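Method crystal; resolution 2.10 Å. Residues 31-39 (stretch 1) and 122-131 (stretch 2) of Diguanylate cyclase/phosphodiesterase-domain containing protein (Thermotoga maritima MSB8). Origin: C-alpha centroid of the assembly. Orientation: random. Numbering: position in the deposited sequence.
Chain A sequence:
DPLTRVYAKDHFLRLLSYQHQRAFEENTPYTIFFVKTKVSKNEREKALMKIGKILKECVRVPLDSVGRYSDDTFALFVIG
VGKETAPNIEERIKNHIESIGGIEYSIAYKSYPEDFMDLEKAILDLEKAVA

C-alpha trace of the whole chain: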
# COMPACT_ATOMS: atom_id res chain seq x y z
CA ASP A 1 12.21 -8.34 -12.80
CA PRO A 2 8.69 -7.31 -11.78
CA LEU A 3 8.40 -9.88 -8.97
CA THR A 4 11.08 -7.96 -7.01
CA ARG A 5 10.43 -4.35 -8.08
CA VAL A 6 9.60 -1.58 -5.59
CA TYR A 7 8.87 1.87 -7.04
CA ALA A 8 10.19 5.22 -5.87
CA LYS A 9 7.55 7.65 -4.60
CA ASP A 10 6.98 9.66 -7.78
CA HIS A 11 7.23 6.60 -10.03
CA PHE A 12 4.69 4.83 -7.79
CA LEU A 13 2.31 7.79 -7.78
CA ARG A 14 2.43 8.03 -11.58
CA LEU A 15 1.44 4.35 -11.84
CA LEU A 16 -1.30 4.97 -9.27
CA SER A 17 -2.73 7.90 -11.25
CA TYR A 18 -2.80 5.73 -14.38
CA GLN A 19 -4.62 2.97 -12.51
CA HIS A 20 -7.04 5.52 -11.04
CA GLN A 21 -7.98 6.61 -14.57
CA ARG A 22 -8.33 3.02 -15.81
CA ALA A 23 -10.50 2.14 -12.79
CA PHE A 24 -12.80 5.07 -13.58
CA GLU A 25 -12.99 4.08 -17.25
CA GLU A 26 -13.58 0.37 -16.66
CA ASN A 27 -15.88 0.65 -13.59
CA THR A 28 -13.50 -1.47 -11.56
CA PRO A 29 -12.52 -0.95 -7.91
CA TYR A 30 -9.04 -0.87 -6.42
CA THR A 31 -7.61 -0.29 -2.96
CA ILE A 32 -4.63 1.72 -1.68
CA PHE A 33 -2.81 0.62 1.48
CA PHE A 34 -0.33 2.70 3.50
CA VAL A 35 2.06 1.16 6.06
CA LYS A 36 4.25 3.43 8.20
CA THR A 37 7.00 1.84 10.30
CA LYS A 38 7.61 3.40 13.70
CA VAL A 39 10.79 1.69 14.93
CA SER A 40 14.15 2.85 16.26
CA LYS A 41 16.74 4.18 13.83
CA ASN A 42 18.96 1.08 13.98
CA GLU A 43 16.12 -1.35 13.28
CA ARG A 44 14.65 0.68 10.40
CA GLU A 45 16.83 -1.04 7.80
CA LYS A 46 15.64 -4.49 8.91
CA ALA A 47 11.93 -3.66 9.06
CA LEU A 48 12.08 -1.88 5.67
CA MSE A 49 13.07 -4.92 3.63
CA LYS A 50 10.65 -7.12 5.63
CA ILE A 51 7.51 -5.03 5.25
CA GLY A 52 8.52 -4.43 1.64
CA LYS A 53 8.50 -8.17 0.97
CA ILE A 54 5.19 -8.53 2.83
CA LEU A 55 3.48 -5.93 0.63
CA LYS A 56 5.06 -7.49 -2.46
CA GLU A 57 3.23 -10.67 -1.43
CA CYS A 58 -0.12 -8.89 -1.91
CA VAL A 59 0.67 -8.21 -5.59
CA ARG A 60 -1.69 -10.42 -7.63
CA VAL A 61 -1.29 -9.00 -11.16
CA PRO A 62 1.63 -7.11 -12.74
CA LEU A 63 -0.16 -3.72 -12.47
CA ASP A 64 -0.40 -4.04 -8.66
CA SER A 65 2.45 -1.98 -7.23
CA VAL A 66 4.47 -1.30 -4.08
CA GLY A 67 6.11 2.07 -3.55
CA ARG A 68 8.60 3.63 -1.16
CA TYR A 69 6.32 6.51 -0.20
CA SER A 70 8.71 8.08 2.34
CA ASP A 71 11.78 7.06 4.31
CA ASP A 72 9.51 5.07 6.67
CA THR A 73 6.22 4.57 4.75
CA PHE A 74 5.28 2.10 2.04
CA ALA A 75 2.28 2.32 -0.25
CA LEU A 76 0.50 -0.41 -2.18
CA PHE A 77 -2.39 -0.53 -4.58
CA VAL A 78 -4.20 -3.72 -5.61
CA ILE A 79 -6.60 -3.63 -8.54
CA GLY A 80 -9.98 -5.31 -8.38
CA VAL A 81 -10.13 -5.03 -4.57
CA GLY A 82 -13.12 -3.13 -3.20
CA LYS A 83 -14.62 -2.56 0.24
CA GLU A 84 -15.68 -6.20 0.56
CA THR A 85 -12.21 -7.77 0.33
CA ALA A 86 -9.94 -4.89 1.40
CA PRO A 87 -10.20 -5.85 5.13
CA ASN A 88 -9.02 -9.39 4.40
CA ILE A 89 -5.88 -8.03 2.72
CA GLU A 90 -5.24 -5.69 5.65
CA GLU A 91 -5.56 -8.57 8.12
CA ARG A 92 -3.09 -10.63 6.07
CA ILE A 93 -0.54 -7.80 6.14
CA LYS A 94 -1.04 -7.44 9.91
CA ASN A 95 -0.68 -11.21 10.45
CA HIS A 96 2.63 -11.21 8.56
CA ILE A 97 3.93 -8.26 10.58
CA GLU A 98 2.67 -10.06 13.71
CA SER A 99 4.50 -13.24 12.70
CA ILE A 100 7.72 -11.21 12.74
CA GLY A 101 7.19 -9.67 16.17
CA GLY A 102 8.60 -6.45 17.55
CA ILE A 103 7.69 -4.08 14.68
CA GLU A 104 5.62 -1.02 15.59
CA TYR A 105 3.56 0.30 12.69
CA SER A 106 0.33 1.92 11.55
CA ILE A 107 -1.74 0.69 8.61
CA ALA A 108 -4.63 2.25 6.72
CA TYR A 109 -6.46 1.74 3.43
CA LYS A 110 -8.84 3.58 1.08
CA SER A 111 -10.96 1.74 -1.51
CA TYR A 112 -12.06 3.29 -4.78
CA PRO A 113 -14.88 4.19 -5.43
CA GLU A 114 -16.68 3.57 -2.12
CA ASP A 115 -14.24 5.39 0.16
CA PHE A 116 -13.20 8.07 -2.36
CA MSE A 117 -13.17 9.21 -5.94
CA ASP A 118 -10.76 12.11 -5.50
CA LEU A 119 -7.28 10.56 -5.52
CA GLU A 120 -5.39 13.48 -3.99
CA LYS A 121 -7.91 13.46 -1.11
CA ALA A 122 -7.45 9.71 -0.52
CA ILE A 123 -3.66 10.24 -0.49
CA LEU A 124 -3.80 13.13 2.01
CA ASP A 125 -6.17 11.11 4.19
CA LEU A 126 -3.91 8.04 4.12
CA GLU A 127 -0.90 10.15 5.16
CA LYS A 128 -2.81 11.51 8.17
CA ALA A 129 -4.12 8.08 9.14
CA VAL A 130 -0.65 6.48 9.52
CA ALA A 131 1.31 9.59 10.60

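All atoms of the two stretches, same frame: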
# COMPACT_ATOMS: atom_id res chain seq x y z
N THR A 31 -7.83 -0.73 -4.32
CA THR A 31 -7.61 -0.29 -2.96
C THR A 31 -6.15 0.11 -2.76
O THR A 31 -5.25 -0.55 -3.27
CB THR A 31 -8.02 -1.40 -1.97
OG1 THR A 31 -9.43 -1.65 -2.13
CG2 THR A 31 -7.76 -0.98 -0.54
N ILE A 32 -5.95 1.21 -2.03
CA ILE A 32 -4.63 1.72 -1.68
C ILE A 32 -4.39 1.42 -0.20
O ILE A 32 -5.24 1.71 0.64
CB ILE A 32 -4.53 3.24 -1.93
CG1 ILE A 32 -4.84 3.57 -3.40
CG2 ILE A 32 -3.15 3.75 -1.55
CD1 ILE A 32 -4.99 5.05 -3.67
N PHE A 33 -3.22 0.87 0.11
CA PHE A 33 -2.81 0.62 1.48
C PHE A 33 -1.57 1.45 1.77
O PHE A 33 -0.66 1.53 0.93
CB PHE A 33 -2.50 -0.88 1.75
CG PHE A 33 -3.66 -1.82 1.52
CD1 PHE A 33 -3.99 -2.23 0.24
CD2 PHE A 33 -4.37 -2.34 2.59
CE1 PHE A 33 -5.04 -3.10 0.02
CE2 PHE A 33 -5.43 -3.21 2.37
CZ PHE A 33 -5.76 -3.58 1.08
N PHE A 34 -1.53 2.06 2.96
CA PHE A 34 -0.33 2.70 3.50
C PHE A 34 0.14 1.96 4.75
O PHE A 34 -0.67 1.64 5.62
CB PHE A 34 -0.59 4.17 3.88
CG PHE A 34 -0.38 5.16 2.77
CD1 PHE A 34 -0.74 4.85 1.47
CD2 PHE A 34 0.16 6.42 3.05
CE1 PHE A 34 -0.56 5.78 0.44
CE2 PHE A 34 0.34 7.36 2.04
CZ PHE A 34 -0.02 7.04 0.72
N VAL A 35 1.45 1.72 4.85
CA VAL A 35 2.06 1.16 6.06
C VAL A 35 3.23 2.05 6.46
O VAL A 35 4.18 2.22 5.69
CB VAL A 35 2.53 -0.29 5.85
CG1 VAL A 35 3.22 -0.81 7.12
CG2 VAL A 35 1.35 -1.19 5.49
N LYS A 36 3.16 2.63 7.66
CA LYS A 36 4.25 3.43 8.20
C LYS A 36 4.92 2.66 9.33
O LYS A 36 4.23 2.22 10.27
CB LYS A 36 3.77 4.79 8.70
CG LYS A 36 4.88 5.62 9.35
CD LYS A 36 4.50 7.08 9.51
CE LYS A 36 5.57 7.82 10.30
NZ LYS A 36 5.28 9.27 10.49
N THR A 37 6.23 2.48 9.24
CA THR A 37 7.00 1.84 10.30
C THR A 37 7.42 2.87 11.33
O THR A 37 7.88 3.97 10.97
CB THR A 37 8.24 1.13 9.76
OG1 THR A 37 9.05 2.07 9.04
CG2 THR A 37 7.85 0.02 8.84
N LYS A 38 7.29 2.51 12.59
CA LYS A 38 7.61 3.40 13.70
C LYS A 38 8.56 2.67 14.65
O LYS A 38 8.21 2.33 15.78
CB LYS A 38 6.32 3.87 14.40
CG LYS A 38 5.45 4.77 13.52
CD LYS A 38 4.05 4.95 14.05
CE LYS A 38 3.34 6.06 13.27
NZ LYS A 38 1.86 6.08 13.47
N VAL A 39 9.78 2.41 14.17
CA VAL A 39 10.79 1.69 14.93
C VAL A 39 12.02 2.57 15.10
O VAL A 39 12.16 3.62 14.45
CB VAL A 39 11.17 0.35 14.27
CG1 VAL A 39 9.97 -0.58 14.25
CG2 VAL A 39 11.74 0.57 12.88
N ALA A 122 -7.82 11.01 -1.09
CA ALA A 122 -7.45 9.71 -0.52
C ALA A 122 -6.00 9.71 -0.04
O ALA A 122 -5.70 9.22 1.06
CB ALA A 122 -7.65 8.59 -1.54
N ILE A 123 -5.09 10.28 -0.83
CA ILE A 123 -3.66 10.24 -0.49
C ILE A 123 -3.39 11.07 0.76
O ILE A 123 -2.70 10.62 1.69
CB ILE A 123 -2.82 10.72 -1.69
CG1 ILE A 123 -2.84 9.66 -2.79
CG2 ILE A 123 -1.37 11.03 -1.26
CD1 ILE A 123 -2.14 8.38 -2.39
N LEU A 124 -3.91 12.30 0.80
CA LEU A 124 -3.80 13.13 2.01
C LEU A 124 -4.37 12.42 3.22
O LEU A 124 -3.76 12.41 4.30
CB LEU A 124 -4.53 14.46 1.82
CG LEU A 124 -3.77 15.70 1.35
CD1 LEU A 124 -2.30 15.43 1.07
CD2 LEU A 124 -4.44 16.35 0.16
N ASP A 125 -5.55 11.81 3.08
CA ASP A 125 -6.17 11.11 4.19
C ASP A 125 -5.32 9.94 4.66
O ASP A 125 -5.23 9.67 5.86
CB ASP A 125 -7.56 10.62 3.79
CG ASP A 125 -8.59 11.74 3.75
OD1 ASP A 125 -8.28 12.86 4.20
OD2 ASP A 125 -9.72 11.49 3.25
N LEU A 126 -4.72 9.20 3.72
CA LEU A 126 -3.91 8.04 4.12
C LEU A 126 -2.68 8.48 4.89
O LEU A 126 -2.34 7.86 5.91
CB LEU A 126 -3.52 7.23 2.88
CG LEU A 126 -4.61 6.30 2.36
CD1 LEU A 126 -4.41 6.00 0.88
CD2 LEU A 126 -4.68 5.01 3.19
N GLU A 127 -2.01 9.54 4.43
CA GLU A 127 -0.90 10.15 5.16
C GLU A 127 -1.27 10.45 6.61
O GLU A 127 -0.57 10.05 7.55
CB GLU A 127 -0.46 11.45 4.47
CG GLU A 127 0.36 11.24 3.22
CD GLU A 127 0.77 12.55 2.55
OE1 GLU A 127 0.40 13.63 3.06
OE2 GLU A 127 1.45 12.48 1.51
N LYS A 128 -2.38 11.17 6.81
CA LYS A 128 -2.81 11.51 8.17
C LYS A 128 -3.07 10.26 8.99
O LYS A 128 -2.74 10.22 10.19
CB LYS A 128 -4.07 12.39 8.16
CG LYS A 128 -4.10 13.60 7.24
CD LYS A 128 -2.75 14.29 7.08
CE LYS A 128 -2.54 14.70 5.62
NZ LYS A 128 -1.12 14.99 5.27
N ALA A 129 -3.67 9.24 8.37
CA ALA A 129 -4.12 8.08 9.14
C ALA A 129 -2.96 7.25 9.71
O ALA A 129 -3.13 6.57 10.73
CB ALA A 129 -5.02 7.20 8.28
N VAL A 130 -1.79 7.28 9.08
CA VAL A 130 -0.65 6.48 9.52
C VAL A 130 0.42 7.33 10.18
O VAL A 130 1.42 6.78 10.67
CB VAL A 130 -0.04 5.66 8.37
CG1 VAL A 130 -1.05 4.67 7.80
CG2 VAL A 130 0.49 6.57 7.27
N ALA A 131 0.25 8.66 10.21
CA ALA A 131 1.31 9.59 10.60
C ALA A 131 1.87 9.29 11.99
O ALA A 131 1.14 8.85 12.88
CB ALA A 131 0.79 11.03 10.53

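Residues 122-130 belong to the last helix of the chain and residues 31-37 to a strand; both elements begin earlier in the chain. The two segments run in roughly the same direction, with 32° between their axes and a closest approach of 8.5 Å. Together they bury 506 Å² of surface. Contact begins at Ile32 and continues in steps of two along the strand, because alternate side chains of an extended chain point to the same side. Ile32, Phe34 and Lys36 point toward the helix, whereas Phe33, Val35 and Thr37 point away from it. The helix answers with a spacing of four residues. The nearest C-alpha pairs are Ile32 with Ala122, Phe34 with Leu126 and Lys36 with Val130. Their separations fall from 8.6 Å between the CA atoms of Ile32 and Ala122 to 5.9 Å between those of Lys36 and Val130, so the backbones converge toward the C-terminal end.

Phe34 is the centre of the contact, with 118 Å² covered by the helix. Its ring lies beneath Leu126. Leu126 CB sits 3.7 Å from the centroid of the Phe34 ring and only 9° off the ring normal, which is a CH-pi arrangement over one face. Other neighbours surround the same ring. Val130 CG2 lies at its edge, near the ring plane. Ile123 leaves the backbone sideways, but its end comes nearer to the strand, and Ile123 CD1 reaches 4.0 Å from Phe34 CZ. Glu127 points away from the strand, yet Glu127 CG is still 4.1 Å from Phe34 CE2. The carboxylate of Glu127 is engaged elsewhere: Glu127 OE1 forms a salt bridge with Lys128 NZ at 3.0 Å.

Val130 is the most covered residue of the helix, at 86 Å². It is buried and points toward the strand, between Phe34 and Lys36. Val130 CG1 is 4.0 Å from Phe34 CB and 3.8 Å from Phe34 O. Val130 CB is 3.9 Å from Lys36 CB. The Lys36 side chain is extended, with all four chi angles t, and Lys36 NZ comes 3.7 Å from Ala131 C. Lys36 CD comes within 3.3 Å of Val130 O. This is a packing contact between a methylene and a carbonyl oxygen.

Leu126 follows with 69 Å² covered. Besides lying over the Phe34 ring, it makes the apolar contact to Ile32. Leu126 CD1 and Ile32 CG2 are 3.5 Å apart, a close approach for two methyl groups. One leucine therefore packs against two successive inward-facing residues of the strand.

The polar part of the contact is at the chain terminus. Lys38, just beyond the strand, donates from Lys38 NZ to Val130 O at 2.9 Å and to Ala131 O, also at 2.9 Å. These are the only hydrogen bonds between the two stretches. Within the helix, Val130 N bonds to Leu126 O at 3.3 Å, but the deposited chain stops at Ala131, so no later backbone NH groups are available to the carbonyl oxygens of Val130 and Ala131. The lysine amino group serves both. Apolar packing thus gives way to a charged group at this end.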